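Local coordinates for protein anti-sigma-E factor ChrR (Rhodobacter sphaeroides, PDB 2Z2S) that inhibits the extracytoplasmic function sigma-E factor as a zinc-binding anti-sigma factor, and needs its cupin-like C-terminal domain to respond to singlet oxygen, at residues Ala10-Tyr15 / Leu26-His31; Ala14-Thr19 / Ala44-Gly49; Leu32-Glu37 / Leu150-Ala155; Pro88-Pro93 / Arg100-Val105; Arg108-Gly111 / Arg115-Ile118. All coordinates share one frame; numbering follows the deposited sequence.

Contact 1 of 5, residues Ala10-Tyr15 / Leu26-His31. With ZN (zinc ion), chain I.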
# COMPACT_ATOMS: atom_id res chain seq x y z
N ALA B 10 12.21 -3.56 5.12
CA ALA B 10 11.70 -4.93 5.16
C ALA B 10 10.18 -4.95 5.36
O ALA B 10 9.47 -5.82 4.84
CB ALA B 10 12.38 -5.69 6.24
N LEU B 11 9.66 -3.99 6.11
CA LEU B 11 8.23 -3.94 6.29
C LEU B 11 7.55 -3.35 5.05
O LEU B 11 6.41 -3.70 4.72
CB LEU B 11 7.87 -3.11 7.52
CG LEU B 11 7.92 -3.82 8.86
CD1 LEU B 11 7.32 -2.90 9.92
CD2 LEU B 11 7.14 -5.10 8.77
N LEU B 12 8.25 -2.45 4.37
CA LEU B 12 7.72 -1.84 3.16
C LEU B 12 7.70 -2.86 2.03
O LEU B 12 6.81 -2.86 1.19
CB LEU B 12 8.57 -0.64 2.77
CG LEU B 12 7.91 0.72 3.00
CD1 LEU B 12 7.06 0.76 4.26
CD2 LEU B 12 9.00 1.72 3.07
N THR B 13 8.70 -3.74 2.00
CA THR B 13 8.73 -4.80 0.99
C THR B 13 7.59 -5.80 1.24
O THR B 13 6.96 -6.29 0.29
CB THR B 13 10.07 -5.56 1.01
OG1 THR B 13 11.12 -4.65 0.71
CG2 THR B 13 10.07 -6.66 -0.04
N ALA B 14 7.33 -6.10 2.51
CA ALA B 14 6.26 -7.02 2.85
C ALA B 14 4.93 -6.38 2.48
O ALA B 14 4.06 -7.05 1.92
CB ALA B 14 6.28 -7.35 4.33
N TYR B 15 4.75 -5.10 2.80
CA TYR B 15 3.50 -4.42 2.46
C TYR B 15 3.29 -4.40 0.95
O TYR B 15 2.18 -4.61 0.46
CB TYR B 15 3.49 -2.98 2.99
CG TYR B 15 2.25 -2.20 2.59
CD1 TYR B 15 1.10 -2.22 3.38
CD2 TYR B 15 2.22 -1.48 1.40
CE1 TYR B 15 -0.07 -1.54 2.98
CE2 TYR B 15 1.07 -0.80 0.98
CZ TYR B 15 -0.08 -0.83 1.77
OH TYR B 15 -1.22 -0.15 1.34
N LEU B 26 -2.33 -2.31 8.63
CA LEU B 26 -3.06 -1.14 9.09
C LEU B 26 -2.11 -0.03 9.58
O LEU B 26 -2.28 1.14 9.28
CB LEU B 26 -4.03 -1.55 10.20
CG LEU B 26 -4.95 -0.46 10.75
CD1 LEU B 26 -5.54 0.34 9.60
CD2 LEU B 26 -6.07 -1.10 11.62
N VAL B 27 -1.10 -0.41 10.34
CA VAL B 27 -0.20 0.60 10.85
C VAL B 27 0.69 1.14 9.75
O VAL B 27 0.86 2.36 9.62
CB VAL B 27 0.68 0.03 11.95
CG1 VAL B 27 1.71 1.03 12.37
CG2 VAL B 27 -0.19 -0.34 13.14
N VAL B 28 1.26 0.24 8.96
CA VAL B 28 2.14 0.66 7.88
C VAL B 28 1.44 1.62 6.93
O VAL B 28 1.99 2.66 6.56
CB VAL B 28 2.64 -0.54 7.10
CG1 VAL B 28 3.45 -0.08 5.91
CG2 VAL B 28 3.49 -1.39 7.99
N ALA B 29 0.22 1.29 6.54
CA ALA B 29 -0.53 2.14 5.63
C ALA B 29 -1.01 3.46 6.26
O ALA B 29 -1.23 4.42 5.54
CB ALA B 29 -1.72 1.38 5.04
N THR B 30 -1.17 3.51 7.58
CA THR B 30 -1.61 4.77 8.16
C THR B 30 -0.42 5.69 8.16
O THR B 30 -0.54 6.90 8.00
CB THR B 30 -2.13 4.62 9.60
OG1 THR B 30 -3.30 3.79 9.61
CG2 THR B 30 -2.54 5.99 10.14
N HIS B 31 0.76 5.10 8.31
CA HIS B 31 1.95 5.91 8.27
C HIS B 31 2.04 6.42 6.85
O HIS B 31 2.18 7.62 6.63
CB HIS B 31 3.19 5.10 8.61
CG HIS B 31 4.45 5.90 8.58
ND1 HIS B 31 4.67 6.96 9.43
CD2 HIS B 31 5.55 5.80 7.80
CE1 HIS B 31 5.86 7.49 9.17
NE2 HIS B 31 6.41 6.80 8.18
ZN ZN I . 7.65 7.67 6.88
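Tyr15 and Leu12 of helix 9-17 meet Val28 and Ala29 of helix 22-32 inside the helical zinc-binding anti-sigma domain, the part of the protein sufficient to bind and inhibit sigma-E. The two helix segments cross not far from a right angle (102°), their axes 10.7 Å apart, so side chains rather than backbones fill the gap. Tyr15 does most of the touching. With CG anti to the backbone N (chi1 176°), its chain leans out towards the second helix, running alongside Val28 in the opposite direction. CB already lies against Val28 CG1, and CG and CD1 follow along the same methyl, CD1 at 4.1 Å. One atom further out the neighbour changes: CE1 lies 3.9 Å from Ala29 CB, and Ala29 CB is also beside OH. The ring meets both residues obliquely. Its hydroxyl is hydrogen-bonded to the backbone of the chain of another protein, probably the sigma factor, so the side chain touches helix 22-32 along its length and has its hydroxyl at the partner. Val28 CG1 is turned towards helix 9-17, and besides the tyrosine it meets Leu12 CD1 at 4.1 Å. Leu148 of strand 147-151 touches Val28 as well, bringing the cupin-like domain up to this helix pair. No hydrogen bond links the two segments; within helix 22-32 Thr30 OG1 returns to Leu26 O, which also accepts from Thr30 N. One helical turn beyond Val28, His31 joins His6, Cys35 and Cys38 round the zinc ion, its NE2 2.0 Å from the metal.

Contact 2 of 5, residues Ala14-Thr19 / Ala44-Gly49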
# COMPACT_ATOMS: atom_id res chain seq x y z
N ALA B 14 7.33 -6.10 2.51
CA ALA B 14 6.26 -7.02 2.85
C ALA B 14 4.93 -6.38 2.48
O ALA B 14 4.06 -7.05 1.92
CB ALA B 14 6.28 -7.35 4.33
N TYR B 15 4.75 -5.10 2.80
CA TYR B 15 3.50 -4.42 2.46
C TYR B 15 3.29 -4.40 0.95
O TYR B 15 2.18 -4.61 0.46
CB TYR B 15 3.49 -2.98 2.99
CG TYR B 15 2.25 -2.20 2.59
CD1 TYR B 15 1.10 -2.22 3.38
CD2 TYR B 15 2.22 -1.48 1.40
CE1 TYR B 15 -0.07 -1.54 2.98
CE2 TYR B 15 1.07 -0.80 0.98
CZ TYR B 15 -0.08 -0.83 1.77
OH TYR B 15 -1.22 -0.15 1.34
N ALA B 16 4.36 -4.13 0.21
CA ALA B 16 4.29 -4.09 -1.25
C ALA B 16 4.04 -5.50 -1.82
O ALA B 16 3.48 -5.64 -2.90
CB ALA B 16 5.59 -3.50 -1.83
N ALA B 17 4.48 -6.53 -1.10
CA ALA B 17 4.26 -7.89 -1.57
C ALA B 17 2.83 -8.31 -1.18
O ALA B 17 2.23 -9.19 -1.79
CB ALA B 17 5.28 -8.83 -0.94
N GLY B 18 2.29 -7.64 -0.17
CA GLY B 18 0.95 -7.95 0.29
C GLY B 18 0.91 -9.16 1.20
O GLY B 18 -0.17 -9.69 1.47
N THR B 19 2.07 -9.58 1.70
CA THR B 19 2.15 -10.74 2.57
C THR B 19 1.96 -10.39 4.05
O THR B 19 2.03 -11.26 4.92
CB THR B 19 3.49 -11.43 2.41
OG1 THR B 19 4.52 -10.61 2.96
CG2 THR B 19 3.78 -11.68 0.94
N ALA B 44 8.24 2.84 -5.15
CA ALA B 44 9.35 2.24 -5.89
C ALA B 44 9.24 0.72 -5.76
O ALA B 44 9.42 -0.03 -6.73
CB ALA B 44 10.66 2.71 -5.33
N LEU B 45 8.93 0.26 -4.55
CA LEU B 45 8.77 -1.17 -4.31
C LEU B 45 7.62 -1.74 -5.14
O LEU B 45 7.73 -2.85 -5.66
CB LEU B 45 8.55 -1.43 -2.83
CG LEU B 45 9.70 -2.09 -2.05
CD1 LEU B 45 11.01 -2.08 -2.84
CD2 LEU B 45 9.86 -1.36 -0.73
N ASP B 46 6.52 -0.99 -5.28
CA ASP B 46 5.40 -1.47 -6.09
C ASP B 46 5.89 -1.60 -7.54
O ASP B 46 5.46 -2.49 -8.27
CB ASP B 46 4.20 -0.49 -6.07
CG ASP B 46 3.62 -0.25 -4.67
OD1 ASP B 46 3.25 -1.23 -3.97
OD2 ASP B 46 3.52 0.93 -4.28
N ALA B 47 6.81 -0.72 -7.93
CA ALA B 47 7.33 -0.73 -9.29
C ALA B 47 8.04 -2.03 -9.60
O ALA B 47 8.03 -2.49 -10.74
CB ALA B 47 8.29 0.43 -9.49
N VAL B 48 8.66 -2.62 -8.58
CA VAL B 48 9.33 -3.90 -8.78
C VAL B 48 8.25 -4.93 -9.12
O VAL B 48 8.41 -5.74 -10.04
CB VAL B 48 10.10 -4.34 -7.52
CG1 VAL B 48 10.71 -5.70 -7.74
CG2 VAL B 48 11.19 -3.33 -7.20
N GLY B 49 7.15 -4.87 -8.38
CA GLY B 49 6.05 -5.79 -8.60
C GLY B 49 5.43 -5.62 -9.98
O GLY B 49 5.14 -6.61 -10.66
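The C-terminal turn of helix 9-17, closed by a Schellman motif, sets Ala16 against Leu45 and Asp46 of the long helix 36-54 in the anti-sigma domain. The backbones come close here, with the CA atoms of Ala16 and Asp46 5.6 Å apart, and of Ala16 it is the methyl that does most of the touching. That CB points at the second helix and meets Leu45 CB at 3.7 Å. The methyl also lies 3.9 Å from Asp46 OD1, a van der Waals contact with a polar oxygen and not a hydrogen bond. Asp46 CG sits beside its own backbone N (chi1 -61°), which swings the carboxylate back towards helix 9-17 although its CB does not face that way. Asp46 is buried, and outside these two segments its OD1 pairs with a basic side chain of the chain of another protein, which probably favours the ionised form. Leu45 reaches back to Leu12 and Thr13, and it also packs on an apolar side chain of the partner chain. The contact itself forms part of the surface that meets the partner chain, consistent with this domain's binding of sigma-E. Two residues beyond Ala16 the chain leaves the helix at Gly18, the C-prime residue, whose positive phi of 81° turns it. Thr19 N then bonds to Ala14 O at 3.2 Å, and Gly18 N makes a weak bond to Tyr15 O at 3.1 Å.

Contact 3 of 5, residues Leu32-Glu37 / Leu150-Ala155. With ZN (zinc ion), chain I.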
# COMPACT_ATOMS: atom_id res chain seq x y z
N LEU B 32 1.93 5.51 5.88
CA LEU B 32 2.03 5.88 4.47
C LEU B 32 1.12 7.03 4.08
O LEU B 32 1.47 7.85 3.23
CB LEU B 32 1.74 4.69 3.54
CG LEU B 32 2.74 3.52 3.46
CD1 LEU B 32 2.39 2.66 2.27
CD2 LEU B 32 4.16 4.01 3.34
N SER B 33 -0.05 7.13 4.69
CA SER B 33 -0.90 8.24 4.31
C SER B 33 -0.60 9.50 5.11
O SER B 33 -1.26 10.52 4.92
CB SER B 33 -2.36 7.89 4.49
OG SER B 33 -2.69 8.11 5.83
N LEU B 34 0.40 9.43 5.99
CA LEU B 34 0.81 10.56 6.81
C LEU B 34 2.22 11.00 6.44
O LEU B 34 2.59 12.14 6.67
CB LEU B 34 0.79 10.20 8.30
CG LEU B 34 -0.55 10.04 9.06
CD1 LEU B 34 -0.30 9.49 10.45
CD2 LEU B 34 -1.26 11.37 9.19
N CYS B 35 2.98 10.08 5.86
CA CYS B 35 4.36 10.33 5.49
C CYS B 35 4.68 10.12 3.98
O CYS B 35 4.87 8.99 3.52
CB CYS B 35 5.26 9.46 6.38
SG CYS B 35 6.90 9.21 5.76
N ASP B 36 4.75 11.20 3.22
CA ASP B 36 5.05 11.11 1.79
C ASP B 36 6.37 10.45 1.45
O ASP B 36 6.56 9.95 0.35
CB ASP B 36 4.99 12.47 1.13
CG ASP B 36 3.57 12.92 0.84
OD1 ASP B 36 2.67 12.05 0.82
OD2 ASP B 36 3.35 14.13 0.62
N GLU B 37 7.29 10.45 2.39
CA GLU B 37 8.58 9.83 2.15
C GLU B 37 8.39 8.32 2.00
O GLU B 37 8.84 7.71 1.02
CB GLU B 37 9.50 10.16 3.32
CG GLU B 37 10.76 9.37 3.38
CD GLU B 37 11.44 9.33 2.05
OE1 GLU B 37 11.53 10.41 1.43
OE2 GLU B 37 11.89 8.23 1.62
N LEU B 150 2.42 3.80 16.02
CA LEU B 150 2.32 5.04 15.25
C LEU B 150 1.63 6.09 16.08
O LEU B 150 0.49 5.90 16.49
CB LEU B 150 1.53 4.80 13.96
CG LEU B 150 1.07 5.98 13.09
CD1 LEU B 150 2.23 6.85 12.61
CD2 LEU B 150 0.32 5.41 11.91
N VAL B 151 2.33 7.18 16.35
CA VAL B 151 1.77 8.27 17.14
C VAL B 151 0.82 9.08 16.27
O VAL B 151 1.18 9.51 15.18
CB VAL B 151 2.89 9.19 17.64
CG1 VAL B 151 2.32 10.25 18.57
CG2 VAL B 151 3.94 8.38 18.35
N LEU B 152 -0.40 9.28 16.75
CA LEU B 152 -1.38 10.03 15.99
C LEU B 152 -1.56 11.41 16.58
O LEU B 152 -2.05 12.32 15.92
CB LEU B 152 -2.72 9.30 15.99
CG LEU B 152 -2.66 7.89 15.42
CD1 LEU B 152 -3.99 7.19 15.61
CD2 LEU B 152 -2.31 7.96 13.94
N GLN B 153 -1.17 11.56 17.84
CA GLN B 153 -1.27 12.83 18.54
C GLN B 153 -0.26 12.87 19.68
O GLN B 153 0.06 11.85 20.28
CB GLN B 153 -2.68 13.04 19.10
CG GLN B 153 -2.88 14.42 19.70
CD GLN B 153 -4.23 14.59 20.37
OE1 GLN B 153 -4.51 13.97 21.39
NE2 GLN B 153 -5.08 15.44 19.80
N GLY B 154 0.24 14.06 19.98
CA GLY B 154 1.22 14.19 21.04
C GLY B 154 2.53 13.49 20.71
O GLY B 154 3.01 13.55 19.58
N ALA B 155 3.11 12.83 21.70
CA ALA B 155 4.37 12.15 21.47
C ALA B 155 4.82 11.43 22.73
O ALA B 155 4.19 11.57 23.77
CB ALA B 155 5.42 13.15 21.05
ZN ZN I . 7.65 7.67 6.88
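Leu34 points its side chain into the angle between Leu150 and Leu152, and so joins the zinc-binding anti-sigma domain to the cupin-like domain. Its CD1 is the branch that touches both partners. It lies anti to CA (chi2 172°), at the far end of an extended chain, and approaches Leu150 CD1 to 4.2 Å and Leu152 CD2 to 4.3 Å. Leu150 meets it with a side branch: its CD1 turns towards Leu34, while CD2 continues outwards to pack on Thr30 and His31 of helix 22-32. Leu152 also offers its lateral methyl, CD2, and it comes nearer at its end than at its root. Leu150 lies on strand 147-151, and the chain turns a corner at Leu152. The residue after Leu34, Cys35, faces elsewhere: with SG anti to its backbone N (chi1 161°), it binds the zinc ion at 2.0 Å together with His6, His31 and Cys38. Cys35 is also the N-cap of helix 36-54, and SG caps a backbone N in its first turn, so a single sulfur serves both metal and helix end. Between the segments there are methyl contacts and no hydrogen bond, and segment 150-155 supplies no ligand to this zinc. Such a small, apolar join imposes little directionality: between these two segments the contact rests on leucine methyls, with Leu34 still partly exposed.

Contact 4 of 5, residues Pro88-Pro93 / Arg100-Val105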
# COMPACT_ATOMS: atom_id res chain seq x y z
N PRO B 88 -8.99 14.72 11.44
CA PRO B 88 -7.68 14.87 10.81
C PRO B 88 -6.49 14.08 11.40
O PRO B 88 -5.40 14.15 10.85
CB PRO B 88 -7.47 16.38 10.83
CG PRO B 88 -8.09 16.77 12.12
CD PRO B 88 -9.37 15.94 12.19
N ARG B 89 -6.69 13.34 12.48
CA ARG B 89 -5.58 12.56 13.03
C ARG B 89 -5.84 11.05 12.91
O ARG B 89 -5.10 10.24 13.47
CB ARG B 89 -5.24 12.99 14.47
CG ARG B 89 -6.41 13.19 15.44
CD ARG B 89 -6.01 14.14 16.59
NE ARG B 89 -7.03 14.32 17.63
CZ ARG B 89 -8.32 14.02 17.51
NH1 ARG B 89 -8.79 13.51 16.39
NH2 ARG B 89 -9.15 14.25 18.51
N ALA B 90 -6.87 10.69 12.15
CA ALA B 90 -7.27 9.30 11.89
C ALA B 90 -7.73 9.33 10.43
O ALA B 90 -8.93 9.42 10.16
CB ALA B 90 -8.42 8.92 12.79
N PRO B 91 -6.78 9.23 9.48
CA PRO B 91 -7.18 9.28 8.07
C PRO B 91 -6.95 8.21 6.98
O PRO B 91 -7.86 7.94 6.20
CB PRO B 91 -6.56 10.59 7.64
CG PRO B 91 -5.16 10.48 8.34
CD PRO B 91 -5.39 9.70 9.63
N ALA B 92 -5.76 7.60 6.90
CA ALA B 92 -5.51 6.65 5.81
C ALA B 92 -6.62 5.61 5.67
O ALA B 92 -7.46 5.69 4.77
CB ALA B 92 -4.12 6.01 5.95
N PRO B 93 -6.59 4.57 6.50
CA PRO B 93 -7.62 3.55 6.44
C PRO B 93 -8.13 3.50 7.87
O PRO B 93 -9.31 3.28 8.12
CB PRO B 93 -6.84 2.31 6.02
CG PRO B 93 -5.55 2.48 6.64
CD PRO B 93 -5.32 3.94 6.92
N ARG B 100 -16.61 8.34 13.56
CA ARG B 100 -16.35 9.81 13.29
C ARG B 100 -15.18 10.56 13.90
O ARG B 100 -14.42 11.25 13.22
CB ARG B 100 -17.62 10.56 13.60
N ARG B 101 -15.03 10.42 15.20
CA ARG B 101 -13.86 11.03 15.77
C ARG B 101 -13.35 10.08 16.87
O ARG B 101 -14.14 9.33 17.45
CB ARG B 101 -14.25 12.37 16.37
N LEU B 102 -12.08 10.19 17.28
CA LEU B 102 -11.45 9.40 18.36
C LEU B 102 -11.99 9.52 19.82
O LEU B 102 -11.71 8.65 20.67
CB LEU B 102 -9.97 9.66 18.37
CG LEU B 102 -9.39 9.40 16.98
CD1 LEU B 102 -7.92 9.68 17.06
CD2 LEU B 102 -9.63 7.97 16.48
N GLU B 103 -12.78 10.56 20.11
CA GLU B 103 -13.31 10.77 21.44
C GLU B 103 -14.37 9.72 21.80
O GLU B 103 -14.55 9.42 22.99
CB GLU B 103 -13.91 12.17 21.52
CG GLU B 103 -13.26 13.19 20.57
CD GLU B 103 -11.81 13.53 20.93
OE1 GLU B 103 -10.98 12.59 21.05
OE2 GLU B 103 -11.51 14.73 21.08
N ASP B 104 -15.03 9.14 20.80
CA ASP B 104 -16.09 8.17 21.05
C ASP B 104 -15.90 6.74 20.58
O ASP B 104 -16.85 6.14 20.07
CB ASP B 104 -17.41 8.71 20.51
CG ASP B 104 -17.74 10.11 21.02
OD1 ASP B 104 -17.33 10.45 22.15
OD2 ASP B 104 -18.41 10.86 20.29
N VAL B 105 -14.71 6.18 20.74
CA VAL B 105 -14.49 4.79 20.36
C VAL B 105 -14.76 4.00 21.64
O VAL B 105 -14.95 4.59 22.71
CB VAL B 105 -13.03 4.57 19.87
CG1 VAL B 105 -12.08 4.94 20.95
CG2 VAL B 105 -12.81 3.13 19.45
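Ala90 and Leu102 mark the nearest approach of two irregular backbone segments, their CA atoms 7.7 Å apart, which precede and follow the short helix 94-97 in the chain. Ala90 CB and Leu102 point at each other, and the methyl rests on Leu102 CD2 at 4.0 Å. The other branch of the leucine, CD1, lies over one face of the Arg89 guanidinium, 4.0 Å from NH1. Arg89 and Leu102 run past each other in opposite directions; the arginine chain, extended from CG to NE, leaves its root with CG between the backbone N and the carbonyl carbon (chi1 45°). Both loops belong to the region needed for the singlet-oxygen response, and Leu102 packs on Leu129 of strand 126-132, part of the larger sheet of the cupin-like domain. At its edge, in plane, the guanidinium meets Glu103: NH2 stands 3.5 Å from OE2, a long salt bridge, with OE1 equally distant. The carboxylate plane is turned 69° from that of the guanidinium, so they do not form a coplanar two-bond pair. Arg89 has a second acidic partner in Asp87, whose OD2 takes a salt bridge from NH1 and a hydrogen bond from Leu102 N.

Contact 5 of 5, residues Arg108-Gly111 / Arg115-Ile118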
# COMPACT_ATOMS: atom_id res chain seq x y z
N ARG B 108 -11.54 1.19 26.90
CA ARG B 108 -11.44 0.46 28.14
C ARG B 108 -10.57 1.32 29.03
O ARG B 108 -9.79 2.13 28.54
CB ARG B 108 -10.74 -0.87 27.94
CG ARG B 108 -11.60 -1.89 27.31
CD ARG B 108 -10.81 -3.13 27.06
NE ARG B 108 -11.72 -4.23 26.85
CZ ARG B 108 -11.38 -5.40 26.32
NH1 ARG B 108 -10.13 -5.64 25.93
NH2 ARG B 108 -12.32 -6.31 26.18
N THR B 109 -10.71 1.14 30.34
CA THR B 109 -9.92 1.89 31.29
C THR B 109 -8.88 0.94 31.84
O THR B 109 -9.20 -0.18 32.22
CB THR B 109 -10.79 2.43 32.46
OG1 THR B 109 -11.73 3.37 31.95
CG2 THR B 109 -9.93 3.13 33.49
N LEU B 110 -7.63 1.39 31.87
CA LEU B 110 -6.54 0.57 32.38
C LEU B 110 -5.61 1.35 33.30
O LEU B 110 -5.88 2.50 33.66
CB LEU B 110 -5.73 -0.03 31.22
CG LEU B 110 -6.00 -1.44 30.67
CD1 LEU B 110 -5.35 -1.58 29.32
CD2 LEU B 110 -5.45 -2.49 31.62
N GLY B 111 -4.51 0.70 33.65
CA GLY B 111 -3.48 1.25 34.53
C GLY B 111 -3.36 2.76 34.66
O GLY B 111 -2.46 3.37 34.08
N ARG B 115 -5.75 4.15 28.27
CA ARG B 115 -6.98 3.55 27.78
C ARG B 115 -6.66 2.86 26.46
O ARG B 115 -5.77 3.28 25.72
CB ARG B 115 -8.04 4.62 27.57
CG ARG B 115 -8.21 5.53 28.75
CD ARG B 115 -9.21 6.60 28.44
NE ARG B 115 -9.10 7.74 29.34
CZ ARG B 115 -9.86 8.83 29.28
NH1 ARG B 115 -10.80 8.93 28.34
NH2 ARG B 115 -9.70 9.82 30.16
N GLN B 116 -7.38 1.78 26.15
CA GLN B 116 -7.14 1.07 24.92
C GLN B 116 -8.42 0.60 24.26
O GLN B 116 -9.36 0.22 24.92
CB GLN B 116 -6.23 -0.14 25.17
CG GLN B 116 -6.95 -1.46 25.18
CD GLN B 116 -6.01 -2.62 25.41
OE1 GLN B 116 -4.93 -2.70 24.80
NE2 GLN B 116 -6.41 -3.54 26.29
N ALA B 117 -8.42 0.64 22.93
CA ALA B 117 -9.57 0.22 22.15
C ALA B 117 -9.10 -0.72 21.03
O ALA B 117 -8.55 -0.28 20.04
CB ALA B 117 -10.27 1.43 21.56
N ILE B 118 -9.33 -2.02 21.21
CA ILE B 118 -8.93 -3.00 20.21
C ILE B 118 -9.67 -2.82 18.89
O ILE B 118 -10.88 -2.56 18.86
CB ILE B 118 -9.16 -4.45 20.72
CG1 ILE B 118 -8.04 -4.84 21.69
CG2 ILE B 118 -9.25 -5.41 19.55
CD1 ILE B 118 -7.98 -6.31 22.02
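Arg108 N gives its hydrogen to Gln116 O at 3.1 Å and 165°, the sounder of two backbone bonds across this loosely paired hairpin. The return bond from Gln116 N to Arg108 O is weak, 3.4 Å long, and a CA-H contact from Arg115 to the same oxygen is bent and marginal. Side chains add to the join on one face. The Gln116 chain runs extended beyond CG and brings its amide to Leu110, whose CD1 lies 3.8 Å from NE2; the two chains cross at a slant. NE2 also comes to the edge of the Arg108 guanidinium, near its plane, but NE2 and NH1 are both donors, and at 4.3 Å they are only neighbours. CB and CG of Arg108 lie against Gln116 O instead. Arg115 goes to the other face of the sheet, where its side chain leads away from segment 108-111 and makes a cation-pi contact with Trp131. In the six-stranded antiparallel sheet of the cupin-like domain, strand 108-109 is outermost within this chain, and strand 115-119 lies between it and strand 126-132, bonded to the latter through Arg115 to Trp131 and Ala117 to Leu129.

Overall arrangement
Contacts 1 and 2 share Ala14 and Tyr15, and their centres lie about 10 Å apart: helix 9-17 turns one side to helix 22-32 and another to helix 36-54. Contacts 1 and 3 each bring one ligand to the same zinc ion, and Thr30 packs on Leu150 between them. Contact 4 is nested in the chain loop that contact 3 closes, and Leu152 O lies 3.6 Å from Arg89 CB. Val105 CG2 meets Ala117 CB at 3.7 Å, linking contact 4 to contact 5. The series runs from helices to sheet edge: contacts 2 and 5 are about 34 Å apart between centres, on opposite sides of the chain's centre.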